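Local coordinates for protein EmGH1 (Erythrobacter marinus, PDB 5Z87) that probably hydrolyses beta-glucosidic bonds, and perhaps related xyloside and arabinoside linkages, as a family 3 glycoside hydrolase, at residues S179-I184 against E194-E199; C185-W190 against G634-Y639; H234-G239 against V260-F265. All coordinates share one frame; numbering follows the deposited sequence.

Interactions 1 and 2 share the loop between strand 176-177 and helix 201-216, and interaction 3 lies beside it in the same barrel-type domain; interactions 1 and 3 border a pocket that is probably the sugar site. The centres of interactions 1 and 2 lie about 14 Å apart, and C185 N probably bonds to G198 O across 2.8 Å. Interaction 3 has its centre about 9 Å from that of interaction 1. D183 OD2, from interaction 1, is hydrogen-bonded to H234 ND1 at 2.7 Å, and the other ring nitrogen of this histidine hydrogen-bonds a dithiothreitol, probably from the crystallisation liquor, that marks the pocket. Interaction 2 lies farther out, where the N- and C-terminal family domains and a second subunit come together.

Interaction 1. Residues S179-I184 against E194-E199; sequences SPNIDI and EETWGE
N181 and E195 bring their side chains together at about a right angle, with the amide and carboxylate planes 82° apart. CG of N181 stands anti to its backbone N (chi1 177°), which carries the amide across to the 194-199 segment. There N181 ND2 donates to E195 OE2 over 3.1 Å in a bent bond, the oxygen being met from above the carboxylate plane. The other carboxylate oxygen, OE1, makes a salt bridge with R192 of the dithiothreitol pocket. The amide is held at its other end too, because N181 OD1 accepts from D183 N at 3.0 Å. This Asx turn lies in the loop that follows strand 176-177 in the TIM-barrel-type N-terminal domain of family 3 hydrolases. An alanine in place of N181 removes both the donor to E195 OE2 and the acceptor of D183 N, and would probably leave the turn less firmly set and E195 held mainly by R192. T196 lies alongside N181 and points the same way, its methyl CG2 3.5 Å from N181 OD1, while its hydroxyl bonds to S193 O. Two waters bridge the segments: one accepts from W197 N and donates to N181 O and D183 O; the other accepts from W197 NE1 and donates to N181 O and E195 O. The indole presents its edge to the same carbonyl, with W197 CD1 3.8 Å from N181 O. Farther along, I184 CG2 packs 3.3 Å from E199 O.

Interaction 2. Residues C185-W190 against G634-Y639; sequences CTDPRW and GQLPGY
L636 holds CG anti to its carbonyl carbon and beside its backbone N (chi1 -68°), and with chi2 extended (177°) its methyls reach the turn formed by D187 to W190. On the facing segment, a bend at chi3 (-75°) folds the R189 guanidinium back onto D187. The carboxylate is gripped side-on by two nitrogens: R189 NE reaches D187 OD1 at 2.9 Å, and R189 NH2 makes a salt bridge with D187 OD2 at 2.8 Å. Both oxygens use their syn lone pairs, close to the guanidinium plane. On its anti side OD1 also accepts from R189 N, an Asx turn superimposed on the type I beta turn from D187 to W190. This doubly braced turn belongs to the N-terminal family domain, whereas 634-639 belongs to the C-terminal one, so the contact joins the two. L636 carries most of the apolar contact. Its side chain crosses D187 at about a right angle, L636 CD1 lying 3.5 Å from D187 OD1, and runs past R189 in the opposite direction, with CD1 3.7 Å from R189 NE. The other methyl, CD2, meets the P188 ring tip to tip, with P188 CD 3.7 Å away. Beyond the cis peptide before P637 the chain returns to the other segment at Y639, whose CD2 lies 4.0 Å from T186 CB, the two side chains running side by side. A water bridges the backbones between these places, donating to T186 O and accepting from G638 N. The remaining guanidinium nitrogen, R189 NH1, bonds to G634 O and L636 O of the second subunit.

Interaction 3. Residues H234-G239 against V260-F265; sequences HFAGYG and VVLPPF
The ring of F235 turns its edge toward one face of F265, a T-shaped pair with centroids 4.9 Å apart and planes at 66°. F235 CD1 sits above that face, offset toward the rim, and comes within 3.5 Å of F265 CD1. Around the edge of the F265 ring, near its plane, lie H234 N and V261 O, and F265 CZ lies 3.6 Å from H234 C. The H234 ring has Y238 CD2 over one face. L262 CD2 approaches the F235 ring obliquely, 3.7 Å from F235 CE1, and also touches the methyl of A236. V261 CG1, anti to its backbone N (chi1 177°), presses on G237 N at 3.3 Å. G237 takes backbone angles at which a CB would jam against the preceding carbonyl oxygen. In the barrel, these residues join the C-terminal end of strand 229-235 to helices 254-261 and 263-270 on the outside, with F235 also resting on helix 293-303. The side chains that meet are apolar and buried, so the segments are held by van der Waals packing; this packing reaches the backbone of H234, whose CB leaves it away from 260-265 and whose imidazole is hydrogen-bonded to D183 and to the dithiothreitol.

Interaction 1. Residues S179-I184 against E194-E199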
ATOM      1  N   SER A 179     -10.564 -23.667   8.469  1.00 17.64           N
ATOM      2  CA  SER A 179     -11.157 -23.214   7.219  1.00 22.82           C
ATOM      3  C   SER A 179     -12.544 -22.704   7.538  1.00 23.15           C
ATOM      4  O   SER A 179     -13.133 -23.121   8.542  1.00 23.82           O
ATOM      5  CB  SER A 179     -11.245 -24.358   6.186  1.00 20.67           C
ATOM      6  OG  SER A 179      -9.962 -24.853   5.848  1.00 26.49           O
ATOM      7  N   PRO A 180     -13.104 -21.806   6.709  1.00 19.81           N
ATOM      8  CA  PRO A 180     -12.537 -21.214   5.493  1.00 21.11           C
ATOM      9  C   PRO A 180     -11.606 -20.021   5.747  1.00 24.45           C
ATOM     10  O   PRO A 180     -11.646 -19.378   6.790  1.00 19.21           O
ATOM     11  CB  PRO A 180     -13.774 -20.746   4.735  1.00 18.29           C
ATOM     12  CG  PRO A 180     -14.725 -20.320   5.841  1.00 17.72           C
ATOM     13  CD  PRO A 180     -14.463 -21.300   6.980  1.00 16.42           C
ATOM     14  N   ASN A 181     -10.760 -19.748   4.763  1.00 23.89           N
ATOM     15  CA  ASN A 181     -10.010 -18.503   4.701  1.00 19.09           C
ATOM     16  C   ASN A 181     -10.954 -17.445   4.151  1.00 22.35           C
ATOM     17  O   ASN A 181     -11.391 -17.535   3.001  1.00 19.65           O
ATOM     18  CB  ASN A 181      -8.782 -18.700   3.817  1.00 20.65           C
ATOM     19  CG  ASN A 181      -7.958 -17.423   3.625  1.00 21.63           C
ATOM     20  OD1 ASN A 181      -8.492 -16.330   3.407  1.00 23.81           O
ATOM     21  ND2 ASN A 181      -6.637 -17.573   3.681  1.00 23.73           N
ATOM     22  N   ILE A 182     -11.294 -16.450   4.964  1.00 18.09           N
ATOM     23  CA  ILE A 182     -12.198 -15.421   4.483  1.00 13.87           C
ATOM     24  C   ILE A 182     -11.507 -14.064   4.544  1.00 21.05           C
ATOM     25  O   ILE A 182     -12.145 -13.038   4.799  1.00 16.21           O
ATOM     26  CB  ILE A 182     -13.521 -15.434   5.257  1.00 17.93           C
ATOM     27  CG1 ILE A 182     -13.289 -15.301   6.763  1.00 15.00           C
ATOM     28  CG2 ILE A 182     -14.255 -16.732   4.957  1.00 15.51           C
ATOM     29  CD1 ILE A 182     -14.600 -15.337   7.572  1.00 17.96           C
ATOM     30  N   ASP A 183     -10.199 -14.060   4.293  1.00 17.99           N
ATOM     31  CA  ASP A 183      -9.465 -12.823   4.073  1.00 16.94           C
ATOM     32  C   ASP A 183      -9.901 -12.178   2.758  1.00 21.18           C
ATOM     33  O   ASP A 183     -10.524 -12.809   1.899  1.00 18.86           O
ATOM     34  CB  ASP A 183      -7.956 -13.093   4.054  1.00 19.48           C
ATOM     35  CG  ASP A 183      -7.456 -13.727   5.360  1.00 26.97           C
ATOM     36  OD1 ASP A 183      -7.862 -13.237   6.441  1.00 26.60           O
ATOM     37  OD2 ASP A 183      -6.676 -14.712   5.311  1.00 20.87           O
ATOM     38  N   ILE A 184      -9.566 -10.901   2.610  1.00 21.72           N
ATOM     39  CA  ILE A 184      -9.900 -10.117   1.427  1.00 17.53           C
ATOM     40  C   ILE A 184      -8.638  -9.984   0.596  1.00 18.51           C
ATOM     41  O   ILE A 184      -7.597  -9.554   1.109  1.00 16.52           O
ATOM     42  CB  ILE A 184     -10.442  -8.732   1.818  1.00 18.35           C
ATOM     43  CG1 ILE A 184     -11.477  -8.862   2.943  1.00 18.05           C
ATOM     44  CG2 ILE A 184     -11.004  -7.991   0.606  1.00 20.22           C
ATOM     45  CD1 ILE A 184     -12.750  -9.601   2.528  1.00 18.78           C
ATOM     46  N   GLU A 194      -4.812 -17.214  -3.665  1.00 13.58           N
ATOM     47  CA  GLU A 194      -5.704 -18.262  -4.164  1.00 19.19           C
ATOM     48  C   GLU A 194      -6.596 -18.855  -3.074  1.00 19.93           C
ATOM     49  O   GLU A 194      -7.649 -19.423  -3.391  1.00 18.10           O
ATOM     50  CB  GLU A 194      -4.878 -19.370  -4.796  1.00 23.89           C
ATOM     51  CG  GLU A 194      -4.030 -20.102  -3.766  1.00 22.30           C
ATOM     52  CD  GLU A 194      -3.050 -21.061  -4.397  1.00 24.51           C
ATOM     53  OE1 GLU A 194      -3.341 -22.272  -4.460  1.00 26.36           O
ATOM     54  OE2 GLU A 194      -1.987 -20.596  -4.836  1.00 27.30           O
ATOM     55  N   GLU A 195      -6.201 -18.739  -1.802  1.00 17.48           N
ATOM     56  CA  GLU A 195      -7.007 -19.279  -0.717  1.00 19.69           C
ATOM     57  C   GLU A 195      -8.249 -18.454  -0.425  1.00 24.99           C
ATOM     58  O   GLU A 195      -9.113 -18.932   0.327  1.00 20.01           O
ATOM     59  CB  GLU A 195      -6.197 -19.369   0.568  1.00 16.85           C
ATOM     60  CG  GLU A 195      -4.883 -20.056   0.433  1.00 20.77           C
ATOM     61  CD  GLU A 195      -4.202 -20.159   1.781  1.00 29.46           C
ATOM     62  OE1 GLU A 195      -2.967 -20.373   1.804  1.00 25.24           O
ATOM     63  OE2 GLU A 195      -4.919 -19.998   2.807  1.00 21.90           O
ATOM     64  N   THR A 196      -8.350 -17.240  -0.981  1.00 18.41           N
ATOM     65  CA  THR A 196      -9.436 -16.325  -0.674  1.00 16.59           C
ATOM     66  C   THR A 196     -10.502 -16.392  -1.752  1.00 17.96           C
ATOM     67  O   THR A 196     -10.310 -16.972  -2.818  1.00 19.90           O
ATOM     68  CB  THR A 196      -8.935 -14.880  -0.564  1.00 20.49           C
ATOM     69  OG1 THR A 196      -8.651 -14.369  -1.882  1.00 14.05           O
ATOM     70  CG2 THR A 196      -7.724 -14.808   0.311  1.00  9.85           C
ATOM     71  N   TRP A 197     -11.625 -15.737  -1.469  1.00 16.80           N
ATOM     72  CA  TRP A 197     -12.731 -15.625  -2.405  1.00 17.19           C
ATOM     73  C   TRP A 197     -12.758 -14.271  -3.106  1.00 15.69           C
ATOM     74  O   TRP A 197     -13.803 -13.844  -3.603  1.00 20.73           O
ATOM     75  CB  TRP A 197     -14.044 -15.929  -1.677  1.00 15.23           C
ATOM     76  CG  TRP A 197     -14.037 -17.389  -1.235  1.00 19.65           C
ATOM     77  CD1 TRP A 197     -13.301 -17.927  -0.220  1.00 14.80           C
ATOM     78  CD2 TRP A 197     -14.713 -18.494  -1.864  1.00 21.00           C
ATOM     79  NE1 TRP A 197     -13.498 -19.284  -0.155  1.00 18.65           N
ATOM     80  CE2 TRP A 197     -14.369 -19.657  -1.144  1.00 21.90           C
ATOM     81  CE3 TRP A 197     -15.603 -18.606  -2.945  1.00 19.54           C
ATOM     82  CZ2 TRP A 197     -14.878 -20.923  -1.475  1.00 20.71           C
ATOM     83  CZ3 TRP A 197     -16.113 -19.859  -3.261  1.00 21.25           C
ATOM     84  CH2 TRP A 197     -15.745 -20.999  -2.531  1.00 20.54           C
ATOM     85  N   GLY A 198     -11.628 -13.597  -3.179  1.00 21.30           N
ATOM     86  CA  GLY A 198     -11.528 -12.422  -4.009  1.00 20.95           C
ATOM     87  C   GLY A 198     -11.410 -11.148  -3.204  1.00 18.98           C
ATOM     88  O   GLY A 198     -11.088 -11.150  -2.013  1.00 16.06           O
ATOM     89  N   GLU A 199     -11.688 -10.035  -3.883  1.00 16.33           N
ATOM     90  CA  GLU A 199     -11.561  -8.709  -3.302  1.00 20.04           C
ATOM     91  C   GLU A 199     -12.876  -8.145  -2.767  1.00 15.07           C
ATOM     92  O   GLU A 199     -12.853  -7.142  -2.047  1.00 16.59           O
ATOM     93  CB  GLU A 199     -10.984  -7.737  -4.353  1.00 16.87           C
ATOM     94  CG  GLU A 199     -11.966  -7.326  -5.467  1.00 15.00           C
ATOM     95  CD  GLU A 199     -11.301  -6.529  -6.608  1.00 18.81           C
ATOM     96  OE1 GLU A 199     -10.111  -6.785  -6.900  1.00 17.12           O
ATOM     97  OE2 GLU A 199     -11.976  -5.659  -7.212  1.00 16.82           O
TER
HETATM   98  O   HOH W   1     -11.750 -15.205   1.426  1.00 20.36           O
HETATM   99  O   HOH W   2     -11.279 -19.958   1.852  1.00 26.29           O

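Interaction 2. Residues C185-W190 against G634-Y639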
ATOM      1  N   CYS A 185      -8.718 -10.358  -0.681  1.00 24.03           N
ATOM      2  CA  CYS A 185      -7.558 -10.272  -1.573  1.00 20.58           C
ATOM      3  C   CYS A 185      -7.540  -8.889  -2.204  1.00 15.66           C
ATOM      4  O   CYS A 185      -8.134  -8.662  -3.252  1.00 20.84           O
ATOM      5  CB  CYS A 185      -7.596 -11.352  -2.651  1.00 16.65           C
ATOM      6  SG  CYS A 185      -6.109 -11.268  -3.754  1.00 20.34           S
ATOM      7  N   THR A 186      -6.857  -7.945  -1.556  1.00 22.19           N
ATOM      8  CA  THR A 186      -6.629  -6.624  -2.130  1.00 17.79           C
ATOM      9  C   THR A 186      -5.253  -6.490  -2.774  1.00 20.13           C
ATOM     10  O   THR A 186      -4.979  -5.475  -3.421  1.00 24.57           O
ATOM     11  CB  THR A 186      -6.776  -5.531  -1.060  1.00 17.77           C
ATOM     12  OG1 THR A 186      -5.822  -5.768  -0.015  1.00 18.63           O
ATOM     13  CG2 THR A 186      -8.186  -5.517  -0.481  1.00 14.00           C
ATOM     14  N   ASP A 187      -4.371  -7.471  -2.599  1.00 15.51           N
ATOM     15  CA  ASP A 187      -3.010  -7.380  -3.124  1.00 26.72           C
ATOM     16  C   ASP A 187      -2.617  -8.713  -3.750  1.00 25.11           C
ATOM     17  O   ASP A 187      -2.176  -9.638  -3.044  1.00 17.04           O
ATOM     18  CB  ASP A 187      -2.020  -6.970  -2.040  1.00 19.50           C
ATOM     19  CG  ASP A 187      -0.748  -6.379  -2.621  1.00 24.47           C
ATOM     20  OD1 ASP A 187      -0.249  -6.912  -3.637  1.00 24.25           O
ATOM     21  OD2 ASP A 187      -0.248  -5.377  -2.063  1.00 26.07           O
ATOM     22  N   PRO A 188      -2.738  -8.838  -5.076  1.00 16.91           N
ATOM     23  CA  PRO A 188      -2.485 -10.135  -5.725  1.00 18.01           C
ATOM     24  C   PRO A 188      -1.028 -10.579  -5.684  1.00 17.67           C
ATOM     25  O   PRO A 188      -0.753 -11.725  -6.071  1.00 21.84           O
ATOM     26  CB  PRO A 188      -2.970  -9.913  -7.177  1.00 15.98           C
ATOM     27  CG  PRO A 188      -3.001  -8.430  -7.374  1.00 16.92           C
ATOM     28  CD  PRO A 188      -3.239  -7.816  -6.011  1.00 15.81           C
ATOM     29  N   ARG A 189      -0.096  -9.731  -5.225  1.00 12.70           N
ATOM     30  CA  ARG A 189       1.282 -10.180  -5.013  1.00 13.88           C
ATOM     31  C   ARG A 189       1.355 -11.262  -3.948  1.00 16.46           C
ATOM     32  O   ARG A 189       2.289 -12.074  -3.944  1.00 19.62           O
ATOM     33  CB  ARG A 189       2.174  -9.010  -4.585  1.00 18.38           C
ATOM     34  CG  ARG A 189       2.405  -7.930  -5.640  1.00 15.28           C
ATOM     35  CD  ARG A 189       3.192  -6.764  -5.051  1.00 15.26           C
ATOM     36  NE  ARG A 189       2.389  -5.899  -4.176  1.00 14.77           N
ATOM     37  CZ  ARG A 189       2.877  -4.823  -3.561  1.00 18.41           C
ATOM     38  NH1 ARG A 189       4.156  -4.497  -3.723  1.00 12.79           N
ATOM     39  NH2 ARG A 189       2.100  -4.078  -2.778  1.00 17.68           N
ATOM     40  N   TRP A 190       0.396 -11.259  -3.025  1.00 18.14           N
ATOM     41  CA  TRP A 190       0.345 -12.189  -1.904  1.00 18.01           C
ATOM     42  C   TRP A 190       0.259 -13.637  -2.379  1.00 15.33           C
ATOM     43  O   TRP A 190      -0.666 -14.007  -3.112  1.00 15.23           O
ATOM     44  CB  TRP A 190      -0.865 -11.842  -1.046  1.00 17.25           C
ATOM     45  CG  TRP A 190      -0.888 -12.464   0.327  1.00 17.69           C
ATOM     46  CD1 TRP A 190       0.177 -12.723   1.145  1.00 17.31           C
ATOM     47  CD2 TRP A 190      -2.053 -12.880   1.036  1.00 13.63           C
ATOM     48  NE1 TRP A 190      -0.268 -13.275   2.328  1.00 17.95           N
ATOM     49  CE2 TRP A 190      -1.635 -13.369   2.282  1.00 19.04           C
ATOM     50  CE3 TRP A 190      -3.422 -12.876   0.736  1.00 15.61           C
ATOM     51  CZ2 TRP A 190      -2.535 -13.857   3.227  1.00 15.11           C
ATOM     52  CZ3 TRP A 190      -4.308 -13.358   1.675  1.00 17.42           C
ATOM     53  CH2 TRP A 190      -3.863 -13.830   2.907  1.00 13.35           C
ATOM     54  N   GLY A 634       2.670  -2.179 -10.786  1.00 22.23           N
ATOM     55  CA  GLY A 634       2.905  -0.807 -10.366  1.00 13.13           C
ATOM     56  C   GLY A 634       1.652   0.027 -10.192  1.00 16.07           C
ATOM     57  O   GLY A 634       1.727   1.143  -9.671  1.00 18.30           O
ATOM     58  N   GLN A 635       0.500  -0.496 -10.595  1.00 15.28           N
ATOM     59  CA  GLN A 635      -0.777   0.186 -10.440  1.00 16.90           C
ATOM     60  C   GLN A 635      -1.571  -0.302  -9.227  1.00 20.89           C
ATOM     61  O   GLN A 635      -2.732   0.091  -9.063  1.00 17.93           O
ATOM     62  CB  GLN A 635      -1.605   0.021 -11.725  1.00 15.73           C
ATOM     63  CG  GLN A 635      -0.781   0.258 -12.995  1.00 16.72           C
ATOM     64  CD  GLN A 635      -1.617   0.482 -14.230  1.00 22.82           C
ATOM     65  OE1 GLN A 635      -2.789   0.119 -14.277  1.00 38.29           O
ATOM     66  NE2 GLN A 635      -1.030   1.115 -15.231  1.00 18.70           N
ATOM     67  N   LEU A 636      -0.983  -1.150  -8.378  1.00 16.37           N
ATOM     68  CA  LEU A 636      -1.701  -1.618  -7.198  1.00 17.15           C
ATOM     69  C   LEU A 636      -1.843  -0.483  -6.177  1.00 20.83           C
ATOM     70  O   LEU A 636      -0.924   0.326  -6.004  1.00 19.94           O
ATOM     71  CB  LEU A 636      -0.975  -2.805  -6.571  1.00 14.51           C
ATOM     72  CG  LEU A 636      -0.965  -4.096  -7.390  1.00 18.70           C
ATOM     73  CD1 LEU A 636      -0.160  -5.171  -6.691  1.00 18.63           C
ATOM     74  CD2 LEU A 636      -2.378  -4.584  -7.636  1.00 12.54           C
ATOM     75  N   PRO A 637      -2.977  -0.394  -5.474  1.00 20.91           N
ATOM     76  CA  PRO A 637      -4.119  -1.314  -5.556  1.00 21.02           C
ATOM     77  C   PRO A 637      -5.069  -0.971  -6.668  1.00 18.96           C
ATOM     78  O   PRO A 637      -5.159   0.213  -7.031  1.00 15.97           O
ATOM     79  CB  PRO A 637      -4.814  -1.142  -4.195  1.00 15.73           C
ATOM     80  CG  PRO A 637      -4.480   0.208  -3.778  1.00 20.93           C
ATOM     81  CD  PRO A 637      -3.107   0.542  -4.344  1.00 21.09           C
ATOM     82  N   GLY A 638      -5.788  -1.984  -7.166  1.00 15.37           N
ATOM     83  CA  GLY A 638      -6.769  -1.772  -8.204  1.00 12.93           C
ATOM     84  C   GLY A 638      -8.161  -2.309  -7.941  1.00 16.43           C
ATOM     85  O   GLY A 638      -8.992  -2.306  -8.851  1.00 16.13           O
ATOM     86  N   TYR A 639      -8.448  -2.747  -6.715  1.00 16.54           N
ATOM     87  CA  TYR A 639      -9.768  -3.288  -6.429  1.00 18.78           C
ATOM     88  C   TYR A 639     -10.839  -2.248  -6.748  1.00 20.21           C
ATOM     89  O   TYR A 639     -10.647  -1.042  -6.553  1.00 19.42           O
ATOM     90  CB  TYR A 639      -9.858  -3.756  -4.966  1.00 18.88           C
ATOM     91  CG  TYR A 639      -9.498  -2.700  -3.935  1.00 16.99           C
ATOM     92  CD1 TYR A 639     -10.435  -1.753  -3.524  1.00 19.59           C
ATOM     93  CD2 TYR A 639      -8.227  -2.663  -3.363  1.00 14.25           C
ATOM     94  CE1 TYR A 639     -10.114  -0.785  -2.585  1.00 23.18           C
ATOM     95  CE2 TYR A 639      -7.892  -1.710  -2.422  1.00 17.43           C
ATOM     96  CZ  TYR A 639      -8.839  -0.764  -2.031  1.00 25.88           C
ATOM     97  OH  TYR A 639      -8.511   0.211  -1.094  1.00 25.63           O
TER
HETATM   98  O   HOH W   3      -5.896  -4.387  -5.656  1.00 19.89           O

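Interaction 3. Residues H234-G239 against V260-F265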
ATOM      1  N   HIS A 234      -8.207 -15.356   8.413  1.00 18.24           N
ATOM      2  CA  HIS A 234      -7.398 -15.097   9.600  1.00 17.49           C
ATOM      3  C   HIS A 234      -7.731 -13.729  10.195  1.00 19.38           C
ATOM      4  O   HIS A 234      -7.512 -12.715   9.544  1.00 17.37           O
ATOM      5  CB  HIS A 234      -5.912 -15.162   9.261  1.00 17.88           C
ATOM      6  CG  HIS A 234      -5.517 -16.359   8.455  1.00 17.94           C
ATOM      7  ND1 HIS A 234      -5.840 -16.501   7.121  1.00 19.33           N
ATOM      8  CD2 HIS A 234      -4.793 -17.457   8.787  1.00 16.79           C
ATOM      9  CE1 HIS A 234      -5.339 -17.638   6.669  1.00 21.14           C
ATOM     10  NE2 HIS A 234      -4.693 -18.233   7.658  1.00 20.92           N
ATOM     11  N   PHE A 235      -8.225 -13.724  11.439  1.00 14.98           N
ATOM     12  CA  PHE A 235      -8.818 -12.555  12.098  1.00 15.61           C
ATOM     13  C   PHE A 235      -7.732 -11.577  12.543  1.00 18.11           C
ATOM     14  O   PHE A 235      -6.952 -11.902  13.443  1.00 19.08           O
ATOM     15  CB  PHE A 235      -9.605 -13.041  13.313  1.00 20.35           C
ATOM     16  CG  PHE A 235     -10.676 -12.113  13.780  1.00 13.92           C
ATOM     17  CD1 PHE A 235     -11.702 -11.733  12.934  1.00 12.43           C
ATOM     18  CD2 PHE A 235     -10.688 -11.669  15.097  1.00 17.28           C
ATOM     19  CE1 PHE A 235     -12.720 -10.896  13.382  1.00 13.14           C
ATOM     20  CE2 PHE A 235     -11.693 -10.828  15.558  1.00 14.62           C
ATOM     21  CZ  PHE A 235     -12.719 -10.444  14.705  1.00 14.69           C
ATOM     22  N   ALA A 236      -7.658 -10.382  11.948  1.00 17.27           N
ATOM     23  CA  ALA A 236      -8.444  -9.893  10.814  1.00 19.56           C
ATOM     24  C   ALA A 236      -7.534  -8.947  10.038  1.00 23.41           C
ATOM     25  O   ALA A 236      -6.732  -8.232  10.648  1.00 25.77           O
ATOM     26  CB  ALA A 236      -9.709  -9.162  11.271  1.00 19.06           C
ATOM     27  N   GLY A 237      -7.648  -8.938   8.709  1.00 19.68           N
ATOM     28  CA  GLY A 237      -6.815  -8.099   7.861  1.00 19.88           C
ATOM     29  C   GLY A 237      -5.562  -8.759   7.323  1.00 21.83           C
ATOM     30  O   GLY A 237      -4.685  -8.062   6.805  1.00 17.77           O
ATOM     31  N   TYR A 238      -5.454 -10.082   7.426  1.00 15.28           N
ATOM     32  CA  TYR A 238      -4.228 -10.765   7.037  1.00 14.06           C
ATOM     33  C   TYR A 238      -3.895 -10.538   5.561  1.00 15.28           C
ATOM     34  O   TYR A 238      -2.715 -10.462   5.194  1.00 19.01           O
ATOM     35  CB  TYR A 238      -4.388 -12.244   7.387  1.00 14.32           C
ATOM     36  CG  TYR A 238      -3.231 -13.164   7.099  1.00 17.49           C
ATOM     37  CD1 TYR A 238      -1.918 -12.788   7.354  1.00 18.44           C
ATOM     38  CD2 TYR A 238      -3.472 -14.456   6.624  1.00 16.99           C
ATOM     39  CE1 TYR A 238      -0.860 -13.672   7.096  1.00 21.88           C
ATOM     40  CE2 TYR A 238      -2.442 -15.336   6.377  1.00 18.20           C
ATOM     41  CZ  TYR A 238      -1.138 -14.944   6.603  1.00 19.73           C
ATOM     42  OH  TYR A 238      -0.125 -15.840   6.334  1.00 21.77           O
ATOM     43  N   GLY A 239      -4.911 -10.350   4.713  1.00 17.21           N
ATOM     44  CA  GLY A 239      -4.684 -10.167   3.290  1.00 16.38           C
ATOM     45  C   GLY A 239      -4.112  -8.813   2.900  1.00 24.93           C
ATOM     46  O   GLY A 239      -3.632  -8.663   1.767  1.00 20.39           O
ATOM     47  N   VAL A 260     -14.932  -3.361   5.173  1.00 14.48           N
ATOM     48  CA  VAL A 260     -14.205  -4.173   4.191  1.00 15.78           C
ATOM     49  C   VAL A 260     -13.854  -5.536   4.762  1.00 18.36           C
ATOM     50  O   VAL A 260     -14.256  -6.567   4.225  1.00 17.91           O
ATOM     51  CB  VAL A 260     -12.933  -3.453   3.685  1.00 20.34           C
ATOM     52  CG1 VAL A 260     -12.166  -4.358   2.737  1.00 11.91           C
ATOM     53  CG2 VAL A 260     -13.268  -2.140   3.010  1.00 18.05           C
ATOM     54  N   VAL A 261     -13.091  -5.558   5.848  1.00 21.16           N
ATOM     55  CA  VAL A 261     -12.401  -6.767   6.278  1.00 18.72           C
ATOM     56  C   VAL A 261     -13.314  -7.655   7.118  1.00 20.64           C
ATOM     57  O   VAL A 261     -13.382  -8.871   6.908  1.00 20.61           O
ATOM     58  CB  VAL A 261     -11.119  -6.370   7.039  1.00 20.91           C
ATOM     59  CG1 VAL A 261     -10.409  -7.587   7.576  1.00 19.38           C
ATOM     60  CG2 VAL A 261     -10.193  -5.547   6.125  1.00 18.80           C
ATOM     61  N   LEU A 262     -14.029  -7.066   8.073  1.00 17.12           N
ATOM     62  CA  LEU A 262     -14.866  -7.766   9.049  1.00 21.10           C
ATOM     63  C   LEU A 262     -16.181  -8.361   8.541  1.00 19.79           C
ATOM     64  O   LEU A 262     -16.639  -9.344   9.134  1.00 22.02           O
ATOM     65  CB  LEU A 262     -15.198  -6.828  10.216  1.00 15.06           C
ATOM     66  CG  LEU A 262     -14.027  -6.447  11.122  1.00 17.46           C
ATOM     67  CD1 LEU A 262     -14.519  -5.562  12.255  1.00 15.63           C
ATOM     68  CD2 LEU A 262     -13.318  -7.692  11.659  1.00 17.38           C
ATOM     69  N   PRO A 263     -16.854  -7.807   7.527  1.00 17.55           N
ATOM     70  CA  PRO A 263     -18.232  -8.282   7.209  1.00 18.13           C
ATOM     71  C   PRO A 263     -18.315  -9.787   6.979  1.00 22.91           C
ATOM     72  O   PRO A 263     -19.300 -10.418   7.404  1.00 20.37           O
ATOM     73  CB  PRO A 263     -18.603  -7.488   5.948  1.00 16.89           C
ATOM     74  CG  PRO A 263     -17.844  -6.189   6.120  1.00 17.57           C
ATOM     75  CD  PRO A 263     -16.533  -6.569   6.774  1.00 13.51           C
ATOM     76  N   PRO A 264     -17.333 -10.420   6.324  1.00 19.68           N
ATOM     77  CA  PRO A 264     -17.422 -11.891   6.216  1.00 18.19           C
ATOM     78  C   PRO A 264     -17.278 -12.601   7.548  1.00 17.60           C
ATOM     79  O   PRO A 264     -17.975 -13.599   7.792  1.00 18.64           O
ATOM     80  CB  PRO A 264     -16.289 -12.256   5.242  1.00 17.04           C
ATOM     81  CG  PRO A 264     -15.407 -11.054   5.183  1.00 18.45           C
ATOM     82  CD  PRO A 264     -16.295  -9.878   5.423  1.00 15.99           C
ATOM     83  N   PHE A 265     -16.384 -12.128   8.415  1.00 20.87           N
ATOM     84  CA  PHE A 265     -16.288 -12.684   9.762  1.00 17.68           C
ATOM     85  C   PHE A 265     -17.585 -12.456  10.528  1.00 22.51           C
ATOM     86  O   PHE A 265     -18.097 -13.366  11.187  1.00 23.18           O
ATOM     87  CB  PHE A 265     -15.116 -12.057  10.515  1.00 21.30           C
ATOM     88  CG  PHE A 265     -13.767 -12.583  10.099  1.00 22.37           C
ATOM     89  CD1 PHE A 265     -13.284 -13.780  10.618  1.00 17.33           C
ATOM     90  CD2 PHE A 265     -12.963 -11.858   9.218  1.00 16.47           C
ATOM     91  CE1 PHE A 265     -12.040 -14.260  10.241  1.00 16.55           C
ATOM     92  CE2 PHE A 265     -11.720 -12.334   8.838  1.00 14.74           C
ATOM     93  CZ  PHE A 265     -11.252 -13.537   9.344  1.00 14.24           C
TER